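Local coordinates for pyruvate carboxylase protein (Rhizobium etli, PDB 2QF7), which belongs to the biotin-dependent carboxylases and combines an ATP-grasp module, a TIM barrel and a biotinyl domain on a single chain, at residues L80-V85 / P108-A113; N497-A502 / A1022-L1027; A1096-P1101 / D1158-Y1163. One frame throughout, in Å; residues are numbered along the deposited sequence.

Interaction 1 of 3, residues L80-V85 / P108-A113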
loop_
_atom_site.group_PDB
_atom_site.type_symbol
_atom_site.label_atom_id
_atom_site.label_comp_id
_atom_site.label_asym_id
_atom_site.label_seq_id
_atom_site.Cartn_x
_atom_site.Cartn_y
_atom_site.Cartn_z
ATOM N N LEU A 80 -36.989 30.442 -16.590
ATOM C CA LEU A 80 -38.114 31.390 -16.534
ATOM C C LEU A 80 -37.783 32.656 -17.318
ATOM O O LEU A 80 -38.637 33.554 -17.497
ATOM C CB LEU A 80 -38.390 31.792 -15.087
ATOM C CG LEU A 80 -38.998 30.732 -14.185
ATOM C CD1 LEU A 80 -38.984 31.208 -12.733
ATOM C CD2 LEU A 80 -40.398 30.362 -14.641
ATOM N N SER A 81 -36.536 32.752 -17.754
ATOM C CA SER A 81 -36.111 33.930 -18.487
ATOM C C SER A 81 -36.734 33.960 -19.888
ATOM O O SER A 81 -36.296 33.262 -20.778
ATOM C CB SER A 81 -34.596 34.012 -18.542
ATOM O OG SER A 81 -34.189 35.124 -19.326
ATOM N N ILE A 82 -37.763 34.785 -20.080
ATOM C CA ILE A 82 -38.371 34.906 -21.392
ATOM C C ILE A 82 -37.317 35.329 -22.424
ATOM O O ILE A 82 -37.227 34.756 -23.501
ATOM C CB ILE A 82 -39.576 35.886 -21.372
ATOM C CG1 ILE A 82 -40.793 35.222 -20.666
ATOM C CG2 ILE A 82 -39.955 36.270 -22.786
ATOM C CD1 ILE A 82 -41.887 36.248 -20.269
ATOM N N ASP A 83 -36.501 36.301 -22.060
ATOM C CA ASP A 83 -35.411 36.767 -22.909
ATOM C C ASP A 83 -34.434 35.645 -23.351
ATOM O O ASP A 83 -34.092 35.552 -24.526
ATOM C CB ASP A 83 -34.675 37.908 -22.215
ATOM C CG ASP A 83 -35.463 39.236 -22.246
ATOM O OD1 ASP A 83 -36.485 39.333 -22.968
ATOM O OD2 ASP A 83 -35.035 40.180 -21.538
ATOM N N GLU A 84 -34.012 34.795 -22.426
ATOM C CA GLU A 84 -33.164 33.655 -22.771
ATOM C C GLU A 84 -33.845 32.654 -23.705
ATOM O O GLU A 84 -33.238 32.175 -24.663
ATOM C CB GLU A 84 -32.631 32.959 -21.508
ATOM C CG GLU A 84 -31.464 33.764 -20.844
ATOM C CD GLU A 84 -30.213 33.770 -21.720
ATOM O OE1 GLU A 84 -29.421 32.803 -21.648
ATOM O OE2 GLU A 84 -30.032 34.721 -22.496
ATOM N N VAL A 85 -35.090 32.317 -23.400
ATOM C CA VAL A 85 -35.847 31.368 -24.216
ATOM C C VAL A 85 -36.012 31.865 -25.656
ATOM O O VAL A 85 -35.686 31.137 -26.594
ATOM C CB VAL A 85 -37.188 30.983 -23.537
ATOM C CG1 VAL A 85 -38.063 30.119 -24.463
ATOM C CG2 VAL A 85 -36.876 30.229 -22.227
ATOM N N PRO A 108 -48.852 34.674 -19.915
ATOM C CA PRO A 108 -49.277 35.436 -21.103
ATOM C C PRO A 108 -48.186 36.352 -21.683
ATOM O O PRO A 108 -48.183 36.624 -22.899
ATOM C CB PRO A 108 -50.468 36.268 -20.589
ATOM C CG PRO A 108 -50.294 36.324 -19.092
ATOM C CD PRO A 108 -49.666 35.012 -18.726
ATOM N N GLU A 109 -47.304 36.858 -20.815
ATOM C CA GLU A 109 -46.140 37.653 -21.215
ATOM C C GLU A 109 -45.260 36.840 -22.175
ATOM O O GLU A 109 -44.736 37.356 -23.175
ATOM C CB GLU A 109 -45.328 38.039 -19.971
ATOM C CG GLU A 109 -44.586 39.365 -20.059
ATOM C CD GLU A 109 -43.497 39.517 -18.988
ATOM O OE1 GLU A 109 -42.429 40.110 -19.298
ATOM O OE2 GLU A 109 -43.700 39.022 -17.849
ATOM N N PHE A 110 -45.106 35.551 -21.861
ATOM C CA PHE A 110 -44.337 34.668 -22.716
ATOM C C PHE A 110 -45.019 34.426 -24.054
ATOM O O PHE A 110 -44.358 34.454 -25.088
ATOM C CB PHE A 110 -44.016 33.340 -22.017
ATOM C CG PHE A 110 -43.189 32.422 -22.842
ATOM C CD1 PHE A 110 -41.996 32.857 -23.389
ATOM C CD2 PHE A 110 -43.597 31.112 -23.067
ATOM C CE1 PHE A 110 -41.218 32.032 -24.167
ATOM C CE2 PHE A 110 -42.828 30.263 -23.838
ATOM C CZ PHE A 110 -41.617 30.737 -24.390
ATOM N N VAL A 111 -46.326 34.181 -24.052
ATOM C CA VAL A 111 -47.051 34.006 -25.327
ATOM C C VAL A 111 -46.884 35.273 -26.202
ATOM O O VAL A 111 -46.614 35.199 -27.411
ATOM C CB VAL A 111 -48.569 33.707 -25.088
ATOM C CG1 VAL A 111 -49.299 33.550 -26.422
ATOM C CG2 VAL A 111 -48.767 32.439 -24.223
ATOM N N ASP A 112 -47.050 36.425 -25.570
ATOM C CA ASP A 112 -46.833 37.712 -26.227
ATOM C C ASP A 112 -45.459 37.779 -26.917
ATOM O O ASP A 112 -45.374 38.091 -28.112
ATOM C CB ASP A 112 -46.970 38.818 -25.202
ATOM C CG ASP A 112 -48.429 39.164 -24.903
ATOM O OD1 ASP A 112 -49.354 38.575 -25.531
ATOM O OD2 ASP A 112 -48.639 40.045 -24.029
ATOM N N ALA A 113 -44.405 37.450 -26.163
ATOM C CA ALA A 113 -43.019 37.394 -26.669
ATOM C C ALA A 113 -42.885 36.454 -27.869
ATOM O O ALA A 113 -42.263 36.806 -28.877
ATOM C CB ALA A 113 -42.040 36.977 -25.541
#
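Ile82 enters the groove between Phe110 and Ala113, and its branches divide the work of joining helices 82-92 and 108-116. Its CG2 methyl lies anti to the backbone N and meets the CB of Ala113 at 3.5 Å, the closest approach of the pair of segments. CG1 approaches the Phe110 ring obliquely, 3.8 Å from Phe110 CD1, while CD1 reaches over the backbone of the other helix, 3.7 Å from Phe110 N. One turn further on, Val85 sends CG1 (chi1 173°) to the far end of the same ring, 3.6 Å from Phe110 CZ, the two side chains crossing at about a right angle. This inner side, where Val85 and Phe110 are buried, is tight and wholly apolar; Leu104 covers both Ile82 and Phe110, and Ile86 adds to the packing on Phe110 and Ala113. No hydrogen bond joins the segments. The outer side is looser: Glu109, exposed and modelled in two conformers, lies along Ile82 CD1, but that contact is doubtful. At the start of helix 82-92, Ser81 is the N-cap, its OG accepting from Glu84 N at 3.1 Å. Helix 82-92 leads into strand 96-98 and helix 108-116 into strand 120-121 of a five-stranded parallel sheet, an alternation of helix and strand as in the Rossmann-like N-terminal domain of biotin carboxylase.

Interaction 2 of 3, residues N497-A502 / A1022-L1027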
loop_
_atom_site.group_PDB
_atom_site.type_symbol
_atom_site.label_atom_id
_atom_site.label_comp_id
_atom_site.label_asym_id
_atom_site.label_seq_id
_atom_site.Cartn_x
_atom_site.Cartn_y
_atom_site.Cartn_z
ATOM N N ASN A 497 -9.618 -6.518 7.675
ATOM C CA ASN A 497 -9.082 -6.466 9.020
ATOM C C ASN A 497 -8.820 -7.837 9.620
ATOM O O ASN A 497 -8.203 -7.906 10.665
ATOM C CB ASN A 497 -9.952 -5.599 9.957
ATOM C CG ASN A 497 -10.173 -4.165 9.416
ATOM O OD1 ASN A 497 -11.316 -3.770 9.088
ATOM N ND2 ASN A 497 -9.092 -3.395 9.307
ATOM N N GLY A 498 -9.273 -8.915 8.968
ATOM C CA GLY A 498 -9.096 -10.298 9.514
ATOM C C GLY A 498 -10.061 -10.641 10.649
ATOM O O GLY A 498 -10.715 -9.743 11.222
ATOM N N HIS A 499 -10.150 -11.936 10.987
ATOM C CA HIS A 499 -10.978 -12.392 12.075
ATOM C C HIS A 499 -10.016 -12.523 13.260
ATOM O O HIS A 499 -8.942 -13.095 13.116
ATOM C CB HIS A 499 -11.581 -13.778 11.730
ATOM C CG HIS A 499 -12.604 -14.257 12.711
ATOM N ND1 HIS A 499 -12.276 -14.769 13.951
ATOM C CD2 HIS A 499 -13.955 -14.247 12.652
ATOM C CE1 HIS A 499 -13.383 -15.051 14.611
ATOM N NE2 HIS A 499 -14.412 -14.761 13.838
ATOM N N PRO A 500 -10.402 -12.032 14.451
ATOM C CA PRO A 500 -9.485 -12.096 15.616
ATOM C C PRO A 500 -9.051 -13.512 16.011
ATOM O O PRO A 500 -7.973 -13.692 16.620
ATOM C CB PRO A 500 -10.313 -11.476 16.751
ATOM C CG PRO A 500 -11.759 -11.657 16.299
ATOM C CD PRO A 500 -11.704 -11.430 14.806
ATOM N N GLU A 501 -9.865 -14.510 15.679
ATOM C CA GLU A 501 -9.560 -15.920 16.040
ATOM C C GLU A 501 -8.704 -16.660 15.001
ATOM O O GLU A 501 -8.134 -17.714 15.294
ATOM C CB GLU A 501 -10.850 -16.707 16.330
ATOM C CG GLU A 501 -11.573 -16.290 17.607
ATOM C CD GLU A 501 -10.709 -16.593 18.848
ATOM O OE1 GLU A 501 -10.310 -17.745 18.980
ATOM O OE2 GLU A 501 -10.429 -15.696 19.676
ATOM N N ALA A 502 -8.602 -16.132 13.784
ATOM C CA ALA A 502 -7.767 -16.786 12.780
ATOM C C ALA A 502 -6.443 -16.030 12.637
ATOM O O ALA A 502 -5.462 -16.571 12.111
ATOM C CB ALA A 502 -8.471 -16.873 11.488
ATOM N N ALA A 1022 -15.000 -18.051 4.103
ATOM C CA ALA A 1022 -15.400 -16.626 4.030
ATOM C C ALA A 1022 -15.648 -16.046 5.409
ATOM O O ALA A 1022 -15.296 -14.878 5.665
ATOM C CB ALA A 1022 -16.657 -16.467 3.157
ATOM N N TYR A 1023 -16.224 -16.842 6.315
ATOM C CA TYR A 1023 -16.411 -16.380 7.692
ATOM C C TYR A 1023 -15.064 -15.981 8.360
ATOM O O TYR A 1023 -14.934 -14.903 8.967
ATOM C CB TYR A 1023 -17.216 -17.387 8.557
ATOM C CG TYR A 1023 -17.339 -16.882 9.947
ATOM C CD1 TYR A 1023 -18.204 -15.811 10.254
ATOM C CD2 TYR A 1023 -16.505 -17.350 10.934
ATOM C CE1 TYR A 1023 -18.263 -15.286 11.539
ATOM C CE2 TYR A 1023 -16.544 -16.826 12.224
ATOM C CZ TYR A 1023 -17.406 -15.781 12.517
ATOM O OH TYR A 1023 -17.416 -15.258 13.805
ATOM N N PHE A 1024 -14.087 -16.868 8.286
ATOM C CA PHE A 1024 -12.786 -16.611 8.974
ATOM C C PHE A 1024 -11.789 -15.734 8.194
ATOM O O PHE A 1024 -10.990 -15.017 8.814
ATOM C CB PHE A 1024 -12.088 -17.921 9.327
ATOM C CG PHE A 1024 -12.759 -18.681 10.432
ATOM C CD1 PHE A 1024 -12.916 -18.109 11.696
ATOM C CD2 PHE A 1024 -13.215 -19.956 10.220
ATOM C CE1 PHE A 1024 -13.545 -18.821 12.742
ATOM C CE2 PHE A 1024 -13.822 -20.680 11.257
ATOM C CZ PHE A 1024 -14.000 -20.096 12.518
ATOM N N TYR A 1025 -11.833 -15.808 6.862
ATOM C CA TYR A 1025 -10.830 -15.116 5.979
ATOM C C TYR A 1025 -11.383 -14.148 4.926
ATOM O O TYR A 1025 -10.613 -13.477 4.227
ATOM C CB TYR A 1025 -9.947 -16.156 5.293
ATOM C CG TYR A 1025 -9.353 -17.115 6.286
ATOM C CD1 TYR A 1025 -8.280 -16.734 7.094
ATOM C CD2 TYR A 1025 -9.887 -18.374 6.441
ATOM C CE1 TYR A 1025 -7.753 -17.631 8.067
ATOM C CE2 TYR A 1025 -9.396 -19.249 7.356
ATOM C CZ TYR A 1025 -8.330 -18.887 8.157
ATOM O OH TYR A 1025 -7.871 -19.807 9.057
ATOM N N GLY A 1026 -12.704 -14.075 4.785
ATOM C CA GLY A 1026 -13.311 -13.157 3.807
ATOM C C GLY A 1026 -13.108 -13.667 2.399
ATOM O O GLY A 1026 -12.870 -14.875 2.189
ATOM N N LEU A 1027 -13.164 -12.758 1.428
ATOM C CA LEU A 1027 -12.982 -13.117 0.002
ATOM C C LEU A 1027 -11.666 -12.600 -0.567
ATOM O O LEU A 1027 -11.361 -11.402 -0.439
ATOM C CB LEU A 1027 -14.118 -12.539 -0.855
ATOM C CG LEU A 1027 -15.498 -13.187 -0.670
ATOM C CD1 LEU A 1027 -16.596 -12.395 -1.424
ATOM C CD2 LEU A 1027 -15.438 -14.635 -1.149
HETATM O O HOH W 1 -8.677 -13.749 9.194
HETATM O O HOH W 2 -5.708 -18.900 10.360
#
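His499 meets Phe1024 and Tyr1023 with almost every atom of its side chain. Its CB rests 3.2 Å from Phe1024 O, near the last turn of helix 1020-1025. With CG anti to the backbone N (chi1 -172°), the ring swings in toward that helix, and Phe1024 CD1 stands over the middle of one imidazole face, 4.0 Å from His499 CG. The phenyl edge points at that face in a T-shaped (edge-to-face) pair with planes at 76°, while Pro500 CD covers the opposite face. Further out, ND1 turns back to its own loop and accepts from Glu501 N at 3.0 Å, CD2 lies against Tyr1023 CE2, and NE2, the tip, donates to Tyr1023 OH at 3.0 Å. This last bond lies in the imidazole plane, with an angle of 158° at the hydrogen. The phenol oxygen has a further and stronger partner in Thr608. Beside the ring, a water accepts from His499 N and donates to Phe1024 O, joining the two backbones. Ala502 CB packs on Tyr1025 CE1 at 3.6 Å, and a second water lies between Ala502 O and Tyr1025 OH. Tyr490, from the helix before the loop, touches both His499 and Tyr1023. Because both imidazole nitrogens are engaged, one accepting from a backbone N-H and the other donating to a hydroxyl, the ring's rotation is fixed, and the pattern is consistent with a neutral histidine carrying its proton on NE2.

Interaction 3 of 3, residues A1096-P1101 / D1158-Y1163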
loop_
_atom_site.group_PDB
_atom_site.type_symbol
_atom_site.label_atom_id
_atom_site.label_comp_id
_atom_site.label_asym_id
_atom_site.label_seq_id
_atom_site.Cartn_x
_atom_site.Cartn_y
_atom_site.Cartn_z
ATOM N N ALA A 1096 -29.099 25.824 9.403
ATOM C CA ALA A 1096 -28.577 24.791 10.340
ATOM C C ALA A 1096 -27.395 23.982 9.772
ATOM O O ALA A 1096 -26.268 24.072 10.269
ATOM C CB ALA A 1096 -29.644 23.915 10.960
ATOM N N HIS A 1097 -27.650 23.224 8.713
ATOM C CA HIS A 1097 -26.620 22.417 8.072
ATOM C C HIS A 1097 -26.352 22.964 6.687
ATOM O O HIS A 1097 -27.281 23.340 5.968
ATOM C CB HIS A 1097 -27.056 20.951 7.982
ATOM C CG HIS A 1097 -26.872 20.174 9.252
ATOM N ND1 HIS A 1097 -26.921 18.795 9.288
ATOM C CD2 HIS A 1097 -26.626 20.572 10.524
ATOM C CE1 HIS A 1097 -26.719 18.378 10.528
ATOM N NE2 HIS A 1097 -26.540 19.437 11.298
ATOM N N VAL A 1098 -25.071 23.023 6.337
ATOM C CA VAL A 1098 -24.633 23.381 4.996
ATOM C C VAL A 1098 -24.066 22.107 4.359
ATOM O O VAL A 1098 -22.950 21.668 4.680
ATOM C CB VAL A 1098 -23.574 24.534 5.020
ATOM C CG1 VAL A 1098 -23.050 24.832 3.606
ATOM C CG2 VAL A 1098 -24.153 25.777 5.672
ATOM N N GLY A 1099 -24.858 21.501 3.478
ATOM C CA GLY A 1099 -24.476 20.249 2.851
ATOM C C GLY A 1099 -23.962 20.510 1.456
ATOM O O GLY A 1099 -24.470 21.408 0.755
ATOM N N ALA A 1100 -22.960 19.737 1.047
ATOM C CA ALA A 1100 -22.372 19.874 -0.287
ATOM C C ALA A 1100 -23.379 19.473 -1.355
ATOM O O ALA A 1100 -23.945 18.384 -1.297
ATOM C CB ALA A 1100 -21.084 19.052 -0.406
ATOM N N PRO A 1101 -23.646 20.373 -2.318
ATOM C CA PRO A 1101 -24.550 20.016 -3.426
ATOM C C PRO A 1101 -23.935 19.016 -4.412
ATOM O O PRO A 1101 -24.655 18.403 -5.209
ATOM C CB PRO A 1101 -24.808 21.359 -4.119
ATOM C CG PRO A 1101 -23.633 22.231 -3.721
ATOM C CD PRO A 1101 -23.154 21.764 -2.400
ATOM N N ASP A 1158 -22.083 15.738 2.172
ATOM C CA ASP A 1158 -21.127 15.991 3.238
ATOM C C ASP A 1158 -21.428 17.329 3.916
ATOM O O ASP A 1158 -21.818 18.306 3.239
ATOM C CB ASP A 1158 -19.686 15.902 2.718
ATOM C CG ASP A 1158 -19.251 14.445 2.448
ATOM O OD1 ASP A 1158 -19.889 13.516 3.002
ATOM O OD2 ASP A 1158 -18.290 14.232 1.681
ATOM N N LEU A 1159 -21.299 17.345 5.250
ATOM C CA LEU A 1159 -21.562 18.538 6.063
ATOM C C LEU A 1159 -20.401 19.497 5.996
ATOM O O LEU A 1159 -19.282 19.181 6.432
ATOM C CB LEU A 1159 -21.832 18.170 7.518
ATOM C CG LEU A 1159 -22.315 19.247 8.489
ATOM C CD1 LEU A 1159 -23.591 19.939 8.003
ATOM C CD2 LEU A 1159 -22.527 18.612 9.874
ATOM N N LEU A 1160 -20.666 20.685 5.464
ATOM C CA LEU A 1160 -19.593 21.642 5.224
ATOM C C LEU A 1160 -19.395 22.601 6.389
ATOM O O LEU A 1160 -18.252 22.941 6.735
ATOM C CB LEU A 1160 -19.820 22.403 3.920
ATOM C CG LEU A 1160 -19.938 21.547 2.650
ATOM C CD1 LEU A 1160 -20.397 22.404 1.482
ATOM C CD2 LEU A 1160 -18.636 20.851 2.315
ATOM N N ALA A 1161 -20.511 23.001 6.998
ATOM C CA ALA A 1161 -20.556 24.040 8.015
ATOM C C ALA A 1161 -21.898 23.974 8.750
ATOM O O ALA A 1161 -22.895 23.520 8.193
ATOM C CB ALA A 1161 -20.369 25.422 7.371
ATOM N N VAL A 1162 -21.915 24.441 9.991
ATOM C CA VAL A 1162 -23.113 24.427 10.807
ATOM C C VAL A 1162 -23.399 25.840 11.330
ATOM O O VAL A 1162 -22.502 26.492 11.859
ATOM C CB VAL A 1162 -22.965 23.393 11.978
ATOM C CG1 VAL A 1162 -24.192 23.374 12.877
ATOM C CG2 VAL A 1162 -22.701 21.996 11.419
ATOM N N TYR A 1163 -24.639 26.307 11.169
ATOM C CA TYR A 1163 -25.113 27.541 11.805
ATOM C C TYR A 1163 -25.318 27.308 13.301
ATOM O O TYR A 1163 -25.241 28.237 14.112
ATOM C CB TYR A 1163 -26.423 28.032 11.163
ATOM C CG TYR A 1163 -26.292 28.495 9.724
ATOM C CD1 TYR A 1163 -25.979 29.820 9.414
ATOM C CD2 TYR A 1163 -26.495 27.613 8.673
ATOM C CE1 TYR A 1163 -25.863 30.245 8.084
ATOM C CE2 TYR A 1163 -26.392 28.021 7.359
ATOM C CZ TYR A 1163 -26.069 29.330 7.066
ATOM O OH TYR A 1163 -25.944 29.702 5.745
#
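Residues 1096-1100 and 1158-1163 run antiparallel, their short strand axes approaching to 4.7 Å at 156°, with His1097 facing Val1162 and Gly1099 facing Leu1159 in non-hydrogen-bonded pairs. Four backbone bonds tie them: Tyr1163 N to Ala1096 O, Val1098 N to Ala1161 O, Leu1160 N to Val1098 O and Ala1100 N to Asp1158 O. Between the two paired positions the first strand has one residue, Val1098, and the second has two, Leu1160 and Ala1161. This is a beta bulge, in which Leu1160 takes a nearly helical psi of -38°; Ala1161 N is buried there with no partner in the model. On the His1097 face, Leu1159 CD1 sits over the imidazole, 3.5 Å from His1097 CG, as a CH-pi contact; the leucine arrives with its CG anti to the backbone N (chi1 -172°). ND1 of the same ring accepts from the backbone N-H of Glu1091, which helps hold the ring against the leucine methyl. On the other face Val1098 splits its branches. CG1 stands 4.1 Å from Leu1160 CB, and CG2 reaches Tyr1163 CE2 at 3.6 Å, the tyrosine meeting the valine at about a right angle. The ring of Tyr1163 also has a cation-pi partner in Lys1139. Leu1160 extends CD1 to Ala1100 CB at 3.9 Å, and with Val1098 and Tyr1163 packs on strand 1122-1127 of a second sheet. Pairing of the first and last strands in one sheet, packed face to face on another, is characteristic of the flattened antiparallel barrel of biotinyl domains.

Overall arrangement
From the N terminus the three contacts close one after another, and none nests in or crosses another. Interaction 1 closes a short loop, 23 residues, inside the N-terminal biotin carboxylase domain. Interaction 2 spans 520 residues: helix 1020-1025 comes back to the loop after helix 483-497 once the chain has passed through the eight-stranded TIM barrel and most of the carboxylase region after it. Interaction 3 joins the ends of the biotinyl domain, 57 residues apart. The sites are well separated: the centres of interactions 1 and 2 lie about 65 Å apart. Interactions 2 and 3 have centres about 38 Å apart. Two contacts thus act within single domains, and the middle one links distant parts of the chain.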